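NADPH-flavin oxidoreductase (Helicobacter pylori, PDB 2H0U) binds flavin mononucleotide as a nitroreductase-family enzyme and probably transfers electrons from NAD(P)H through this flavin to acceptors such as flavins or nitro compounds. Local coordinates at residues R13-K18 / D159-E164; F80-A85 / S189-F194. One frame throughout, in Å; residues are numbered along the deposited sequence.

Contact 1: R13-K18 / D159-E164; sequences RFAAKK and DSCPIE. With FMN (flavin mononucleotide), chain B.
Phe14 meets Asp159 because its CG sits between its own backbone N and carbonyl carbon (chi1 77°), a position that turns the ring back to Asp159, whose OD1 lies 3.4 Å from Phe14 CE2. Ring and carboxylate planes stand 73° apart. Asp159 OD2 is held separately by the backbone N of Arg197. Cys161 SG, anti to its backbone N, meets the bent Lys17 chain, whose CE passes 3.6 Å from the sulfur. Ala16 CB packs on Asp159 CB.

The one direct hydrogen bond between the segments runs from Ala16 N to Ser160 O at 3.0 Å, with the donor tilted from the carbonyl plane. Phe14 O and Ser160 O, both acceptors, approach to 3.1 Å; Phe14 O instead accepts from two waters. One water donates to it while accepting from Arg13 NH1 and pairing with Ser160 OG; a second donates to both Phe14 O and Asp159 OD1 and accepts from Ser160 N.

Both segments also grip the FMN. At the edge of its guanidinium plane, Arg13 NH1 donates to phosphate O1P at 2.8 Å, NH2 donates to O3P, and Ala15 N reaches O2P in a nearly straight bond (169°). Lys17 NZ bonds flavin O2. From residues 159-164, Glu164 N donates to FMN N5 at 3.0 Å, while the Pro162 ring packs by CB and CG against C8 and C9. Glu164 OE1 is hydrogen-bonded to Ser43 and Trp137 of the second subunit, which ties this end of the contact to the dimer partner. The chemistry implies a divided task: cationic and N-H donors would be expected to offset the phosphate charge, and donors at O2 and N5 to polarise the isoalloxazine and influence its reduction.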
loop_
_atom_site.group_PDB
_atom_site.type_symbol
_atom_site.label_atom_id
_atom_site.label_comp_id
_atom_site.label_asym_id
_atom_site.label_seq_id
_atom_site.Cartn_x
_atom_site.Cartn_y
_atom_site.Cartn_z
ATOM N N ARG A 13 -5.231 1.399 15.514
ATOM C CA ARG A 13 -4.553 2.126 14.441
ATOM C C ARG A 13 -5.596 3.100 13.876
ATOM O O ARG A 13 -6.587 2.670 13.314
ATOM C CB ARG A 13 -4.101 1.130 13.341
ATOM C CG ARG A 13 -2.904 1.611 12.430
ATOM C CD ARG A 13 -3.289 2.709 11.390
ATOM N NE ARG A 13 -4.620 2.457 10.832
ATOM C CZ ARG A 13 -5.467 3.384 10.397
ATOM N NH1 ARG A 13 -5.106 4.661 10.382
ATOM N NH2 ARG A 13 -6.685 3.020 10.000
ATOM N N PHE A 14 -5.388 4.403 14.047
ATOM C CA PHE A 14 -6.291 5.382 13.466
ATOM C C PHE A 14 -5.442 6.562 13.032
ATOM O O PHE A 14 -4.262 6.633 13.351
ATOM C CB PHE A 14 -7.363 5.836 14.480
ATOM C CG PHE A 14 -6.854 6.818 15.505
ATOM C CD1 PHE A 14 -7.209 8.178 15.448
ATOM C CD2 PHE A 14 -6.030 6.375 16.562
ATOM C CE1 PHE A 14 -6.744 9.068 16.429
ATOM C CE2 PHE A 14 -5.534 7.271 17.506
ATOM C CZ PHE A 14 -5.889 8.603 17.454
ATOM N N ALA A 15 -6.043 7.482 12.295
ATOM C CA ALA A 15 -5.289 8.621 11.802
ATOM C C ALA A 15 -5.194 9.668 12.918
ATOM O O ALA A 15 -6.103 10.521 13.118
ATOM C CB ALA A 15 -5.929 9.196 10.520
ATOM N N ALA A 16 -4.100 9.581 13.682
ATOM C CA ALA A 16 -3.907 10.489 14.806
ATOM C C ALA A 16 -3.525 11.874 14.311
ATOM O O ALA A 16 -2.531 12.046 13.587
ATOM C CB ALA A 16 -2.840 9.924 15.772
ATOM N N LYS A 17 -4.312 12.874 14.703
ATOM C CA LYS A 17 -4.051 14.267 14.282
ATOM C C LYS A 17 -3.458 15.146 15.381
ATOM O O LYS A 17 -2.934 16.238 15.084
ATOM C CB LYS A 17 -5.330 14.963 13.775
ATOM C CG LYS A 17 -6.059 14.364 12.538
ATOM C CD LYS A 17 -5.221 13.452 11.639
ATOM C CE LYS A 17 -6.143 12.708 10.652
ATOM N NZ LYS A 17 -7.236 13.563 10.026
ATOM N N LYS A 18 -3.579 14.713 16.636
ATOM C CA LYS A 18 -3.071 15.443 17.795
ATOM C C LYS A 18 -2.086 14.579 18.598
ATOM O O LYS A 18 -2.409 13.464 19.032
ATOM C CB LYS A 18 -4.209 15.885 18.721
ATOM C CG LYS A 18 -5.202 16.841 18.124
ATOM C CD LYS A 18 -5.866 17.593 19.296
ATOM C CE LYS A 18 -6.818 18.701 18.890
ATOM N NZ LYS A 18 -8.208 18.171 18.777
ATOM N N ASP A 159 1.408 5.881 17.623
ATOM C CA ASP A 159 0.402 6.349 16.675
ATOM C C ASP A 159 0.995 6.859 15.418
ATOM O O ASP A 159 2.203 7.024 15.328
ATOM C CB ASP A 159 -0.474 7.407 17.338
ATOM C CG ASP A 159 -1.277 6.827 18.461
ATOM O OD1 ASP A 159 -2.345 6.225 18.170
ATOM O OD2 ASP A 159 -0.869 7.016 19.625
ATOM N N SER A 160 0.151 7.028 14.391
ATOM C CA SER A 160 0.652 7.451 13.070
ATOM C C SER A 160 -0.467 8.161 12.321
ATOM O O SER A 160 -1.645 8.072 12.730
ATOM C CB SER A 160 1.184 6.252 12.258
ATOM O OG SER A 160 0.131 5.355 11.915
ATOM N N CYS A 161 -0.108 8.866 11.256
ATOM C CA CYS A 161 -1.060 9.390 10.299
ATOM C C CYS A 161 -0.422 9.360 8.918
ATOM O O CYS A 161 0.688 9.884 8.731
ATOM C CB CYS A 161 -1.519 10.818 10.664
ATOM S SG CYS A 161 -2.927 11.372 9.579
ATOM N N PRO A 162 -1.100 8.709 7.944
ATOM C CA PRO A 162 -0.636 8.729 6.545
ATOM C C PRO A 162 -0.942 10.124 6.016
ATOM O O PRO A 162 -1.943 10.724 6.431
ATOM C CB PRO A 162 -1.560 7.731 5.838
ATOM C CG PRO A 162 -2.468 7.159 6.889
ATOM C CD PRO A 162 -2.409 8.032 8.088
ATOM N N ILE A 163 -0.116 10.618 5.100
ATOM C CA ILE A 163 -0.216 12.010 4.675
ATOM C C ILE A 163 0.027 12.133 3.160
ATOM O O ILE A 163 1.113 11.853 2.675
ATOM C CB ILE A 163 0.794 12.952 5.447
ATOM C CG1 ILE A 163 0.530 13.007 6.962
ATOM C CG2 ILE A 163 0.791 14.390 4.826
ATOM C CD1 ILE A 163 1.703 13.631 7.767
ATOM N N GLU A 164 -1.013 12.553 2.434
ATOM C CA GLU A 164 -0.906 12.919 1.029
ATOM C C GLU A 164 -1.089 14.430 0.825
ATOM O O GLU A 164 -0.836 14.918 -0.270
ATOM C CB GLU A 164 -1.982 12.180 0.191
ATOM C CG GLU A 164 -1.633 10.704 -0.137
ATOM C CD GLU A 164 -2.764 10.019 -0.932
ATOM O OE1 GLU A 164 -3.752 10.704 -1.269
ATOM O OE2 GLU A 164 -2.627 8.825 -1.263
HETATM N N1 FMN B . -5.203 12.882 7.020
HETATM C C2 FMN B . -4.844 14.220 7.088
HETATM O O2 FMN B . -5.300 14.909 7.992
HETATM N N3 FMN B . -4.032 14.792 6.143
HETATM C C4 FMN B . -3.571 14.038 5.094
HETATM O O4 FMN B . -2.729 14.510 4.334
HETATM C C4A FMN B . -3.966 12.685 5.003
HETATM N N5 FMN B . -3.520 11.912 3.959
HETATM C C5A FMN B . -3.806 10.558 3.899
HETATM C C6 FMN B . -3.285 9.825 2.813
HETATM C C7 FMN B . -3.586 8.455 2.750
HETATM C C7M FMN B . -2.746 7.606 1.840
HETATM C C8 FMN B . -4.414 7.832 3.703
HETATM C C8M FMN B . -4.473 6.300 3.767
HETATM C C9 FMN B . -4.916 8.576 4.759
HETATM C C9A FMN B . -4.629 9.954 4.849
HETATM N N10 FMN B . -5.146 10.733 5.894
HETATM C C10 FMN B . -4.772 12.097 5.979
HETATM C "C1'" FMN B . -6.041 10.166 6.956
HETATM C "C2'" FMN B . -7.398 9.708 6.403
HETATM O "O2'" FMN B . -8.291 10.795 6.470
HETATM C "C3'" FMN B . -7.875 8.553 7.292
HETATM O "O3'" FMN B . -6.981 7.462 7.185
HETATM C "C4'" FMN B . -9.250 7.991 6.950
HETATM O "O4'" FMN B . -10.210 9.003 7.205
HETATM C "C5'" FMN B . -9.631 6.714 7.724
HETATM O "O5'" FMN B . -9.607 7.047 9.123
HETATM P P FMN B . -8.655 6.229 10.118
HETATM O O1P FMN B . -7.274 6.289 9.519
HETATM O O2P FMN B . -8.717 6.956 11.459
HETATM O O3P FMN B . -9.133 4.806 10.252
HETATM O O HOH W 1 -2.605 5.934 11.008
HETATM O O HOH W 2 -2.697 5.893 15.377
#

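Contact 2: F80-A85 / S189-F194; sequences FVIYLA and SVMACF
Val81 and Ala192 form a hydrogen-bonded antiparallel pair: Val81 N donates to Ala192 O at 2.8 Å, nearly along the C=O axis, and Ala192 N returns a bond to Val81 O. Tyr83 N likewise donates to Val190 O. The pattern then changes, because Tyr83 O accepts from Ser189 N at 2.8 Å and only weakly from Val190 N (3.4 Å). Ser189 and Val190 thus both face Tyr83, a classic beta bulge. The segment axes run 4.7 Å apart at 163°.

A Met-aromatic contact marks the face carrying Phe80, Ile82, Met191 and Cys193. Selenomethionine Met191 extends beyond CG and brings SE to the edge of the Phe80 ring, 3.5 Å from CE2; the line from ring centroid to SE lies 81° off the ring normal. Ile82 CG1 lies alongside Met191 CG, and Cys193 CB touches Phe80 CD1.

Packing on the other face centres on Tyr83. Its CG is anti to the carbonyl carbon (chi1 -62°), which lays the ring across the partner strand, with its edge at Val190 O. Apolar contacts join CE2 to Ala192 CB at 3.8 Å and Tyr83 CB to Val190 CG1. The buried OH has no hydrogen-bonding partner in the model and meets the Phe194 ring edge tip to tip, 3.6 Å from CZ.

Helix 131-155 covers the Tyr83 face through Gln145, Met146 and Met149, and its Ser139 and Thr142 bind Ser189 OG. Within the sheet, these are the two central strands, flanked by strand 49-54 beside 80-85 and strand 159-163 beside 189-194.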
loop_
_atom_site.group_PDB
_atom_site.type_symbol
_atom_site.label_atom_id
_atom_site.label_comp_id
_atom_site.label_asym_id
_atom_site.label_seq_id
_atom_site.Cartn_x
_atom_site.Cartn_y
_atom_site.Cartn_z
ATOM N N PHE A 80 8.794 12.205 11.306
ATOM C CA PHE A 80 8.087 12.490 10.090
ATOM C C PHE A 80 8.810 11.873 8.859
ATOM O O PHE A 80 9.936 12.241 8.589
ATOM C CB PHE A 80 8.003 13.988 9.967
ATOM C CG PHE A 80 7.064 14.437 8.922
ATOM C CD1 PHE A 80 5.791 14.816 9.270
ATOM C CD2 PHE A 80 7.461 14.491 7.603
ATOM C CE1 PHE A 80 4.899 15.251 8.321
ATOM C CE2 PHE A 80 6.559 14.914 6.619
ATOM C CZ PHE A 80 5.276 15.295 6.987
ATOM N N VAL A 81 8.153 10.979 8.117
ATOM C CA VAL A 81 8.818 10.205 7.039
ATOM C C VAL A 81 8.304 10.643 5.665
ATOM O O VAL A 81 7.112 10.782 5.474
ATOM C CB VAL A 81 8.677 8.656 7.253
ATOM C CG1 VAL A 81 9.265 7.840 6.090
ATOM C CG2 VAL A 81 9.331 8.249 8.599
ATOM N N ILE A 82 9.226 10.889 4.725
ATOM C CA ILE A 82 8.848 11.144 3.343
ATOM C C ILE A 82 9.280 9.916 2.557
ATOM O O ILE A 82 10.503 9.581 2.498
ATOM C CB ILE A 82 9.536 12.405 2.774
ATOM C CG1 ILE A 82 9.133 13.637 3.631
ATOM C CG2 ILE A 82 9.171 12.577 1.270
ATOM C CD1 ILE A 82 9.965 14.985 3.358
ATOM N N TYR A 83 8.291 9.234 1.982
ATOM C CA TYR A 83 8.547 8.024 1.181
ATOM C C TYR A 83 8.799 8.429 -0.260
ATOM O O TYR A 83 7.951 9.069 -0.865
ATOM C CB TYR A 83 7.342 7.072 1.225
ATOM C CG TYR A 83 7.072 6.586 2.634
ATOM C CD1 TYR A 83 7.564 5.329 3.065
ATOM C CD2 TYR A 83 6.314 7.362 3.516
ATOM C CE1 TYR A 83 7.345 4.878 4.381
ATOM C CE2 TYR A 83 6.053 6.903 4.855
ATOM C CZ TYR A 83 6.561 5.673 5.250
ATOM O OH TYR A 83 6.335 5.231 6.534
ATOM N N LEU A 84 9.977 8.092 -0.773
ATOM C CA LEU A 84 10.299 8.294 -2.191
ATOM C C LEU A 84 10.160 6.973 -2.935
ATOM O O LEU A 84 10.384 5.889 -2.368
ATOM C CB LEU A 84 11.725 8.826 -2.377
ATOM C CG LEU A 84 12.230 9.991 -1.492
ATOM C CD1 LEU A 84 13.729 10.201 -1.847
ATOM C CD2 LEU A 84 11.349 11.259 -1.660
ATOM N N ALA A 85 9.747 7.083 -4.194
ATOM C CA ALA A 85 9.622 5.956 -5.114
ATOM C C ALA A 85 10.513 6.243 -6.334
ATOM O O ALA A 85 10.702 7.421 -6.743
ATOM C CB ALA A 85 8.186 5.785 -5.522
ATOM N N SER A 189 6.516 10.099 -3.009
ATOM C CA SER A 189 5.396 9.174 -3.143
ATOM C C SER A 189 4.269 9.486 -2.165
ATOM O O SER A 189 3.111 9.679 -2.576
ATOM C CB SER A 189 5.891 7.703 -3.011
ATOM O OG SER A 189 4.761 6.835 -2.990
ATOM N N VAL A 190 4.610 9.571 -0.884
ATOM C CA VAL A 190 3.601 9.768 0.180
ATOM C C VAL A 190 4.388 10.122 1.442
ATOM O O VAL A 190 5.638 10.039 1.430
ATOM C CB VAL A 190 2.697 8.503 0.346
ATOM C CG1 VAL A 190 3.514 7.261 0.823
ATOM C CG2 VAL A 190 1.431 8.789 1.192
HETATM N N MSE A 191 3.701 10.590 2.481
HETATM C CA MSE A 191 4.371 10.834 3.767
HETATM C C MSE A 191 3.579 10.170 4.898
HETATM O O MSE A 191 2.448 9.743 4.712
HETATM C CB MSE A 191 4.525 12.336 4.036
HETATM C CG MSE A 191 5.146 13.110 2.890
HETATM SE SE MSE A 191 5.218 15.009 3.395
HETATM C CE MSE A 191 5.891 15.665 1.666
ATOM N N ALA A 192 4.202 10.043 6.054
ATOM C CA ALA A 192 3.505 9.623 7.258
ATOM C C ALA A 192 4.205 10.239 8.435
ATOM O O ALA A 192 5.429 10.449 8.411
ATOM C CB ALA A 192 3.454 8.099 7.410
ATOM N N CYS A 193 3.445 10.516 9.483
ATOM C CA CYS A 193 4.064 10.921 10.742
ATOM C C CYS A 193 3.781 9.893 11.796
ATOM O O CYS A 193 2.810 9.128 11.692
ATOM C CB CYS A 193 3.585 12.300 11.174
ATOM S SG CYS A 193 1.861 12.440 11.552
ATOM N N PHE A 194 4.647 9.858 12.808
ATOM C CA PHE A 194 4.564 8.848 13.866
ATOM C C PHE A 194 4.786 9.567 15.187
ATOM O O PHE A 194 5.568 10.535 15.235
ATOM C CB PHE A 194 5.679 7.801 13.671
ATOM C CG PHE A 194 5.540 6.996 12.391
ATOM C CD1 PHE A 194 4.871 5.767 12.410
ATOM C CD2 PHE A 194 5.989 7.517 11.173
ATOM C CE1 PHE A 194 4.687 5.023 11.205
ATOM C CE2 PHE A 194 5.850 6.763 9.944
ATOM C CZ PHE A 194 5.184 5.552 9.970
#

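The centres of contacts 1 and 2 lie about 12 Å apart; contact 2 and the 159-163 side of contact 1 belong to one antiparallel sheet, ordered 49-54, 79-86, 186-195, 159-163. Strands 159-163 and 186-195 are neighbours, so the contacts touch directly: Ile163 N lies 2.7 Å from Met191 O and Cys161 O 2.9 Å from Cys193 N, both probable hydrogen bonds. Along the chain the segments alternate, 13-18, 80-85, 159-164, 189-194, which interlocks early and late parts of the nitroreductase family region. Contact 2 pairs the two inner strands, whereas contact 1 joins an outer strand to the FMN-binding loop after helix 3-12. The side chain of Val190 in contact 2 comes within about 4 Å of this FMN.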